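Local atomic coordinates of probable secreted solute-binding lipoprotein (Streptomyces coelicolor, PDB entry 3I3V), a protein that probably binds a solute outside the cell as the lipoprotein component of a membrane transport system. Residues K176-Q188 and V202-L215. Residues are numbered along the deposited sequence; the frame is centred on the assembly and turned at random.
Sequences KLLAQIIQTFLSQ and VRGARLGIEYFAHL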
ATOM      1  N   LYS C 176     -61.352  28.257  -8.143  1.00 30.58           N
ATOM      2  CA  LYS C 176     -60.307  27.233  -8.214  1.00 28.10           C
ATOM      3  C   LYS C 176     -60.886  25.804  -8.301  1.00 29.86           C
ATOM      4  O   LYS C 176     -60.342  24.947  -9.012  1.00 29.14           O
ATOM      5  CB  LYS C 176     -59.388  27.330  -6.997  1.00 27.19           C
ATOM      6  CG  LYS C 176     -57.921  27.594  -7.332  1.00 29.55           C
ATOM      7  CD  LYS C 176     -57.692  28.993  -7.900  1.00 26.94           C
ATOM      8  CE  LYS C 176     -57.852  30.048  -6.831  1.00 27.15           C
ATOM      9  NZ  LYS C 176     -57.778  31.431  -7.383  1.00 27.95           N
ATOM     10  N   LEU C 177     -61.987  25.543  -7.586  1.00 29.06           N
ATOM     11  CA  LEU C 177     -62.602  24.212  -7.595  1.00 27.70           C
ATOM     12  C   LEU C 177     -63.229  23.922  -8.957  1.00 29.65           C
ATOM     13  O   LEU C 177     -63.131  22.801  -9.460  1.00 30.43           O
ATOM     14  CB  LEU C 177     -63.683  24.096  -6.513  1.00 26.36           C
ATOM     15  CG  LEU C 177     -63.844  22.744  -5.783  1.00 26.32           C
ATOM     16  CD1 LEU C 177     -65.313  22.547  -5.442  1.00 20.90           C
ATOM     17  CD2 LEU C 177     -63.355  21.585  -6.632  1.00 21.46           C
ATOM     18  N   LEU C 178     -63.866  24.933  -9.552  1.00 30.24           N
ATOM     19  CA  LEU C 178     -64.492  24.790 -10.871  1.00 31.40           C
ATOM     20  C   LEU C 178     -63.421  24.463 -11.902  1.00 31.08           C
ATOM     21  O   LEU C 178     -63.608  23.608 -12.769  1.00 32.13           O
ATOM     22  CB  LEU C 178     -65.183  26.096 -11.293  1.00 31.30           C
ATOM     23  CG  LEU C 178     -66.294  26.104 -12.363  1.00 35.11           C
ATOM     24  CD1 LEU C 178     -66.062  27.292 -13.265  1.00 33.62           C
ATOM     25  CD2 LEU C 178     -66.337  24.814 -13.183  1.00 32.96           C
ATOM     26  N   ALA C 179     -62.296  25.160 -11.806  1.00 29.90           N
ATOM     27  CA  ALA C 179     -61.187  24.958 -12.728  1.00 30.13           C
ATOM     28  C   ALA C 179     -60.565  23.584 -12.534  1.00 29.84           C
ATOM     29  O   ALA C 179     -60.083  22.976 -13.484  1.00 32.97           O
ATOM     30  CB  ALA C 179     -60.130  26.055 -12.532  1.00 27.03           C
ATOM     31  N   GLN C 180     -60.571  23.090 -11.302  1.00 30.36           N
ATOM     32  CA  GLN C 180     -60.011  21.771 -11.026  1.00 28.50           C
ATOM     33  C   GLN C 180     -60.919  20.682 -11.609  1.00 29.77           C
ATOM     34  O   GLN C 180     -60.451  19.727 -12.239  1.00 27.45           O
ATOM     35  CB  GLN C 180     -59.847  21.573  -9.512  1.00 29.02           C
ATOM     36  CG  GLN C 180     -59.857  20.113  -9.088  1.00 26.04           C
ATOM     37  CD  GLN C 180     -59.419  19.903  -7.659  1.00 26.59           C
ATOM     38  OE1 GLN C 180     -59.358  20.845  -6.859  1.00 25.84           O
ATOM     39  NE2 GLN C 180     -59.123  18.653  -7.321  1.00 23.50           N
ATOM     40  N   ILE C 181     -62.225  20.830 -11.397  1.00 31.41           N
ATOM     41  CA  ILE C 181     -63.187  19.861 -11.908  1.00 31.51           C
ATOM     42  C   ILE C 181     -63.137  19.881 -13.439  1.00 33.60           C
ATOM     43  O   ILE C 181     -63.082  18.826 -14.074  1.00 34.37           O
ATOM     44  CB  ILE C 181     -64.621  20.169 -11.383  1.00 29.32           C
ATOM     45  CG1 ILE C 181     -64.615  20.123  -9.841  1.00 29.83           C
ATOM     46  CG2 ILE C 181     -65.620  19.141 -11.917  1.00 28.68           C
ATOM     47  CD1 ILE C 181     -65.892  20.588  -9.163  1.00 22.73           C
ATOM     48  N   ILE C 182     -63.134  21.069 -14.039  1.00 32.94           N
ATOM     49  CA  ILE C 182     -63.061  21.144 -15.496  1.00 33.71           C
ATOM     50  C   ILE C 182     -61.783  20.431 -15.956  1.00 35.11           C
ATOM     51  O   ILE C 182     -61.729  19.864 -17.040  1.00 36.46           O
ATOM     52  CB  ILE C 182     -63.046  22.624 -16.002  1.00 33.61           C
ATOM     53  CG1 ILE C 182     -64.445  23.233 -15.877  1.00 31.65           C
ATOM     54  CG2 ILE C 182     -62.539  22.694 -17.457  1.00 34.44           C
ATOM     55  CD1 ILE C 182     -64.515  24.685 -16.296  1.00 33.59           C
ATOM     56  N   GLN C 183     -60.759  20.444 -15.116  1.00 36.13           N
ATOM     57  CA  GLN C 183     -59.501  19.798 -15.474  1.00 35.85           C
ATOM     58  C   GLN C 183     -59.551  18.285 -15.381  1.00 36.70           C
ATOM     59  O   GLN C 183     -58.524  17.620 -15.497  1.00 36.39           O
ATOM     60  CB  GLN C 183     -58.354  20.324 -14.608  1.00 33.13           C
ATOM     61  CG  GLN C 183     -57.777  21.646 -15.092  1.00 32.88           C
ATOM     62  CD  GLN C 183     -56.734  22.197 -14.142  1.00 30.86           C
ATOM     63  OE1 GLN C 183     -57.054  22.947 -13.222  1.00 30.49           O
ATOM     64  NE2 GLN C 183     -55.478  21.813 -14.353  1.00 29.37           N
ATOM     65  N   THR C 184     -60.738  17.735 -15.161  1.00 36.55           N
ATOM     66  CA  THR C 184     -60.863  16.289 -15.091  1.00 38.44           C
ATOM     67  C   THR C 184     -60.484  15.726 -16.463  1.00 40.05           C
ATOM     68  O   THR C 184     -59.981  14.609 -16.569  1.00 39.38           O
ATOM     69  CB  THR C 184     -62.310  15.868 -14.757  1.00 38.77           C
ATOM     70  OG1 THR C 184     -62.683  16.403 -13.478  1.00 38.86           O
ATOM     71  CG2 THR C 184     -62.428  14.337 -14.723  1.00 38.78           C
ATOM     72  N   PHE C 185     -60.713  16.527 -17.504  1.00 40.94           N
ATOM     73  CA  PHE C 185     -60.433  16.141 -18.887  1.00 42.46           C
ATOM     74  C   PHE C 185     -59.383  17.021 -19.567  1.00 43.20           C
ATOM     75  O   PHE C 185     -59.457  17.267 -20.768  1.00 44.93           O
ATOM     76  CB  PHE C 185     -61.723  16.200 -19.708  1.00 41.79           C
ATOM     77  CG  PHE C 185     -62.814  15.293 -19.200  1.00 44.11           C
ATOM     78  CD1 PHE C 185     -62.765  13.919 -19.430  1.00 44.25           C
ATOM     79  CD2 PHE C 185     -63.897  15.815 -18.502  1.00 43.14           C
ATOM     80  CE1 PHE C 185     -63.784  13.080 -18.972  1.00 44.31           C
ATOM     81  CE2 PHE C 185     -64.916  14.987 -18.039  1.00 42.43           C
ATOM     82  CZ  PHE C 185     -64.861  13.617 -18.277  1.00 42.57           C
ATOM     83  N   LEU C 186     -58.404  17.491 -18.806  1.00 43.38           N
ATOM     84  CA  LEU C 186     -57.361  18.345 -19.359  1.00 42.92           C
ATOM     85  C   LEU C 186     -56.002  18.029 -18.744  1.00 44.49           C
ATOM     86  O   LEU C 186     -55.866  17.971 -17.520  1.00 43.74           O
ATOM     87  CB  LEU C 186     -57.702  19.820 -19.103  1.00 41.90           C
ATOM     88  CG  LEU C 186     -58.850  20.458 -19.894  1.00 39.79           C
ATOM     89  CD1 LEU C 186     -59.263  21.769 -19.264  1.00 39.31           C
ATOM     90  CD2 LEU C 186     -58.407  20.681 -21.315  1.00 37.88           C
ATOM     91  N   SER C 187     -54.997  17.812 -19.590  1.00 44.67           N
ATOM     92  CA  SER C 187     -53.660  17.530 -19.093  1.00 44.87           C
ATOM     93  C   SER C 187     -53.079  18.857 -18.630  1.00 46.67           C
ATOM     94  O   SER C 187     -53.679  19.908 -18.837  1.00 46.00           O
ATOM     95  CB  SER C 187     -52.783  16.948 -20.194  1.00 44.52           C
ATOM     96  OG  SER C 187     -52.596  17.890 -21.234  1.00 44.95           O
ATOM     97  N   GLN C 188     -51.906  18.812 -18.016  1.00 49.15           N
ATOM     98  CA  GLN C 188     -51.270  20.028 -17.531  1.00 51.39           C
ATOM     99  C   GLN C 188     -51.126  21.079 -18.639  1.00 52.19           C
ATOM    100  O   GLN C 188     -51.487  22.243 -18.459  1.00 51.84           O
ATOM    101  CB  GLN C 188     -49.892  19.697 -16.952  1.00 52.71           C
ATOM    102  CG  GLN C 188     -49.601  20.401 -15.640  1.00 56.86           C
ATOM    103  CD  GLN C 188     -50.309  19.752 -14.466  1.00 57.17           C
ATOM    104  OE1 GLN C 188     -51.444  19.289 -14.588  1.00 58.56           O
ATOM    105  NE2 GLN C 188     -49.644  19.723 -13.317  1.00 58.48           N
ATOM    106  N   VAL C 202     -62.099  23.867 -26.442  1.00 43.02           N
ATOM    107  CA  VAL C 202     -61.345  22.639 -26.666  1.00 42.72           C
ATOM    108  C   VAL C 202     -62.129  21.508 -26.013  1.00 44.53           C
ATOM    109  O   VAL C 202     -62.657  21.666 -24.913  1.00 44.88           O
ATOM    110  CB  VAL C 202     -59.927  22.727 -26.061  1.00 41.63           C
ATOM    111  CG1 VAL C 202     -59.135  23.811 -26.778  1.00 42.66           C
ATOM    112  CG2 VAL C 202     -60.001  23.035 -24.577  1.00 41.12           C
ATOM    113  N   ARG C 203     -62.206  20.374 -26.702  1.00 46.45           N
ATOM    114  CA  ARG C 203     -62.963  19.219 -26.229  1.00 48.30           C
ATOM    115  C   ARG C 203     -62.813  18.884 -24.749  1.00 46.86           C
ATOM    116  O   ARG C 203     -63.782  18.500 -24.102  1.00 47.50           O
ATOM    117  CB  ARG C 203     -62.630  17.994 -27.090  1.00 50.91           C
ATOM    118  CG  ARG C 203     -63.261  18.024 -28.495  1.00 57.32           C
ATOM    119  CD  ARG C 203     -62.945  19.326 -29.255  1.00 61.11           C
ATOM    120  NE  ARG C 203     -61.513  19.623 -29.255  1.00 64.58           N
ATOM    121  CZ  ARG C 203     -60.964  20.726 -29.758  1.00 65.45           C
ATOM    122  NH1 ARG C 203     -61.724  21.663 -30.317  1.00 66.50           N
ATOM    123  NH2 ARG C 203     -59.648  20.893 -29.696  1.00 66.12           N
ATOM    124  N   GLY C 204     -61.606  19.036 -24.217  1.00 46.39           N
ATOM    125  CA  GLY C 204     -61.368  18.740 -22.815  1.00 44.65           C
ATOM    126  C   GLY C 204     -62.136  19.652 -21.876  1.00 45.16           C
ATOM    127  O   GLY C 204     -62.714  19.189 -20.890  1.00 45.58           O
ATOM    128  N   ALA C 205     -62.139  20.950 -22.168  1.00 44.16           N
ATOM    129  CA  ALA C 205     -62.859  21.914 -21.342  1.00 43.94           C
ATOM    130  C   ALA C 205     -64.366  21.733 -21.492  1.00 44.29           C
ATOM    131  O   ALA C 205     -65.127  21.968 -20.559  1.00 42.53           O
ATOM    132  CB  ALA C 205     -62.472  23.332 -21.735  1.00 43.49           C
ATOM    133  N   ARG C 206     -64.788  21.317 -22.682  1.00 46.31           N
ATOM    134  CA  ARG C 206     -66.203  21.110 -22.967  1.00 48.11           C
ATOM    135  C   ARG C 206     -66.697  19.938 -22.126  1.00 46.23           C
ATOM    136  O   ARG C 206     -67.735  20.017 -21.472  1.00 45.10           O
ATOM    137  CB  ARG C 206     -66.392  20.829 -24.463  1.00 51.90           C
ATOM    138  CG  ARG C 206     -67.816  20.993 -24.986  1.00 57.74           C
ATOM    139  CD  ARG C 206     -68.519  19.652 -25.168  1.00 62.41           C
ATOM    140  NE  ARG C 206     -69.377  19.661 -26.355  1.00 67.25           N
ATOM    141  CZ  ARG C 206     -70.065  18.612 -26.801  1.00 69.73           C
ATOM    142  NH1 ARG C 206     -70.009  17.448 -26.161  1.00 69.39           N
ATOM    143  NH2 ARG C 206     -70.804  18.724 -27.903  1.00 69.81           N
ATOM    144  N   LEU C 207     -65.928  18.857 -22.135  1.00 45.46           N
ATOM    145  CA  LEU C 207     -66.270  17.670 -21.365  1.00 45.80           C
ATOM    146  C   LEU C 207     -66.306  18.001 -19.871  1.00 44.63           C
ATOM    147  O   LEU C 207     -67.277  17.675 -19.176  1.00 44.18           O
ATOM    148  CB  LEU C 207     -65.252  16.557 -21.644  1.00 44.75           C
ATOM    149  CG  LEU C 207     -65.393  15.922 -23.037  1.00 46.88           C
ATOM    150  CD1 LEU C 207     -64.256  14.937 -23.301  1.00 45.69           C
ATOM    151  CD2 LEU C 207     -66.743  15.216 -23.128  1.00 45.87           C
ATOM    152  N   GLY C 208     -65.253  18.663 -19.393  1.00 42.74           N
ATOM    153  CA  GLY C 208     -65.160  19.039 -17.991  1.00 39.59           C
ATOM    154  C   GLY C 208     -66.311  19.912 -17.533  1.00 37.26           C
ATOM    155  O   GLY C 208     -66.798  19.775 -16.407  1.00 34.63           O
ATOM    156  N   ILE C 209     -66.749  20.813 -18.408  1.00 37.12           N
ATOM    157  CA  ILE C 209     -67.858  21.704 -18.092  1.00 36.16           C
ATOM    158  C   ILE C 209     -69.148  20.893 -17.999  1.00 37.14           C
ATOM    159  O   ILE C 209     -70.045  21.247 -17.238  1.00 36.81           O
ATOM    160  CB  ILE C 209     -68.013  22.822 -19.150  1.00 33.98           C
ATOM    161  CG1 ILE C 209     -66.812  23.772 -19.087  1.00 34.44           C
ATOM    162  CG2 ILE C 209     -69.299  23.576 -18.911  1.00 32.22           C
ATOM    163  CD1 ILE C 209     -66.914  24.979 -20.008  1.00 34.33           C
ATOM    164  N   GLU C 210     -69.234  19.807 -18.771  1.00 38.14           N
ATOM    165  CA  GLU C 210     -70.417  18.945 -18.729  1.00 39.53           C
ATOM    166  C   GLU C 210     -70.382  18.241 -17.382  1.00 38.40           C
ATOM    167  O   GLU C 210     -71.351  18.255 -16.625  1.00 36.41           O
ATOM    168  CB  GLU C 210     -70.384  17.866 -19.820  1.00 42.45           C
ATOM    169  CG  GLU C 210     -70.528  18.335 -21.259  1.00 48.12           C
ATOM    170  CD  GLU C 210     -70.527  17.162 -22.248  1.00 52.03           C
ATOM    171  OE1 GLU C 210     -70.502  17.416 -23.473  1.00 53.67           O
ATOM    172  OE2 GLU C 210     -70.557  15.988 -21.798  1.00 52.53           O
ATOM    173  N   TYR C 211     -69.243  17.621 -17.097  1.00 37.21           N
ATOM    174  CA  TYR C 211     -69.070  16.904 -15.850  1.00 36.95           C
ATOM    175  C   TYR C 211     -69.463  17.820 -14.699  1.00 36.55           C
ATOM    176  O   TYR C 211     -70.290  17.460 -13.865  1.00 37.11           O
ATOM    177  CB  TYR C 211     -67.620  16.430 -15.712  1.00 35.09           C
ATOM    178  CG  TYR C 211     -67.357  15.657 -14.440  1.00 36.99           C
ATOM    179  CD1 TYR C 211     -68.310  14.761 -13.935  1.00 36.41           C
ATOM    180  CD2 TYR C 211     -66.153  15.810 -13.739  1.00 35.41           C
ATOM    181  CE1 TYR C 211     -68.070  14.038 -12.765  1.00 36.46           C
ATOM    182  CE2 TYR C 211     -65.902  15.092 -12.572  1.00 34.97           C
ATOM    183  CZ  TYR C 211     -66.866  14.209 -12.091  1.00 37.29           C
ATOM    184  OH  TYR C 211     -66.626  13.511 -10.933  1.00 38.81           O
ATOM    185  N   PHE C 212     -68.888  19.015 -14.669  1.00 36.05           N
ATOM    186  CA  PHE C 212     -69.201  19.969 -13.614  1.00 35.20           C
ATOM    187  C   PHE C 212     -70.695  20.235 -13.510  1.00 35.99           C
ATOM    188  O   PHE C 212     -71.259  20.208 -12.421  1.00 36.29           O
ATOM    189  CB  PHE C 212     -68.497  21.300 -13.859  1.00 32.61           C
ATOM    190  CG  PHE C 212     -68.888  22.369 -12.885  1.00 29.83           C
ATOM    191  CD1 PHE C 212     -68.308  22.423 -11.624  1.00 28.56           C
ATOM    192  CD2 PHE C 212     -69.872  23.297 -13.215  1.00 28.43           C
ATOM    193  CE1 PHE C 212     -68.698  23.387 -10.702  1.00 27.73           C
ATOM    194  CE2 PHE C 212     -70.273  24.266 -12.301  1.00 28.70           C
ATOM    195  CZ  PHE C 212     -69.683  24.311 -11.037  1.00 27.36           C
ATOM    196  N   ALA C 213     -71.323  20.517 -14.650  1.00 37.62           N
ATOM    197  CA  ALA C 213     -72.754  20.813 -14.700  1.00 37.96           C
ATOM    198  C   ALA C 213     -73.593  19.648 -14.202  1.00 38.91           C
ATOM    199  O   ALA C 213     -74.640  19.847 -13.581  1.00 39.61           O
ATOM    200  CB  ALA C 213     -73.164  21.181 -16.121  1.00 34.92           C
ATOM    201  N   HIS C 214     -73.135  18.434 -14.483  1.00 39.85           N
ATOM    202  CA  HIS C 214     -73.837  17.233 -14.050  1.00 40.60           C
ATOM    203  C   HIS C 214     -73.784  17.189 -12.515  1.00 40.24           C
ATOM    204  O   HIS C 214     -74.820  17.148 -11.855  1.00 40.24           O
ATOM    205  CB  HIS C 214     -73.169  15.999 -14.676  1.00 43.81           C
ATOM    206  CG  HIS C 214     -73.902  14.712 -14.438  1.00 49.76           C
ATOM    207  ND1 HIS C 214     -75.271  14.595 -14.560  1.00 50.23           N
ATOM    208  CD2 HIS C 214     -73.447  13.475 -14.123  1.00 50.23           C
ATOM    209  CE1 HIS C 214     -75.627  13.344 -14.330  1.00 50.81           C
ATOM    210  NE2 HIS C 214     -74.538  12.644 -14.063  1.00 51.53           N
ATOM    211  N   LEU C 215     -72.576  17.230 -11.954  1.00 38.78           N
ATOM    212  CA  LEU C 215     -72.396  17.199 -10.502  1.00 36.97           C
ATOM    213  C   LEU C 215     -73.217  18.268  -9.792  1.00 36.75           C
ATOM    214  O   LEU C 215     -73.950  17.976  -8.856  1.00 37.30           O
ATOM    215  CB  LEU C 215     -70.916  17.367 -10.149  1.00 34.10           C
ATOM    216  CG  LEU C 215     -69.990  16.211 -10.553  1.00 35.04           C
ATOM    217  CD1 LEU C 215     -68.537  16.569 -10.262  1.00 31.96           C
ATOM    218  CD2 LEU C 215     -70.390  14.954  -9.799  1.00 31.24           C
TER
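Phe-185 lies against Gly-204 and Gly-208 where the end of helix 172-182 meets helix 203-217, a helix pair in the helical layer of one lobe of a two-lobed periplasmic-binding-protein fold. The axes of segments 176-182 and 203-215 cross at 118° and come within 8.6 Å. Gly-208 allows the close approach, its CA 3.7 Å from Ile-182 O; a CB there would run into that oxygen, and one on Gly-204 into Phe-185 O, where the chain has left the helix. From CB outward, the Phe-185 side chain follows helix 203-217. CB meets Gly-204 O, CG faces Leu-207 CB, CD2 reaches the Gly-208 backbone, and CE2 comes to Tyr-211 CB at the ring edge. Leu-207 CB sits over one ring face, off centre, and Thr-184 CG2 over the other.

Farther along, Leu-178 and Phe-212 cross at about a right angle. With CG of Phe-212 anti to the backbone N (chi1 174°), the ring reaches Leu-178, whose CD2 stands over its face in a CH-pi contact 3.5 Å from the centroid, while Ile-181 CD1 lies at the edge. Phe-377, outside the two segments, also meets the Phe-212 ring edge-to-face. Cutting Phe-212 back to an alanine is likely to leave Leu-178 CD2 and Ile-181 CD1 without their aromatic partner and open a gap between the helices. Ile-182 and Ile-209 lie side by side, pointing the same way, and helix 383-392 touches both. Ile-181 CG2 packs on Tyr-211 CD2. No hydrogen bond joins the two segments. Within 176-188, Thr-184 OG1 donates to Ile-181 O at 2.5 Å, on a lone pair in the carbonyl plane, and the same hydroxyl oxygen lies at the Tyr-211 ring edge, 3.5 Å from CD2.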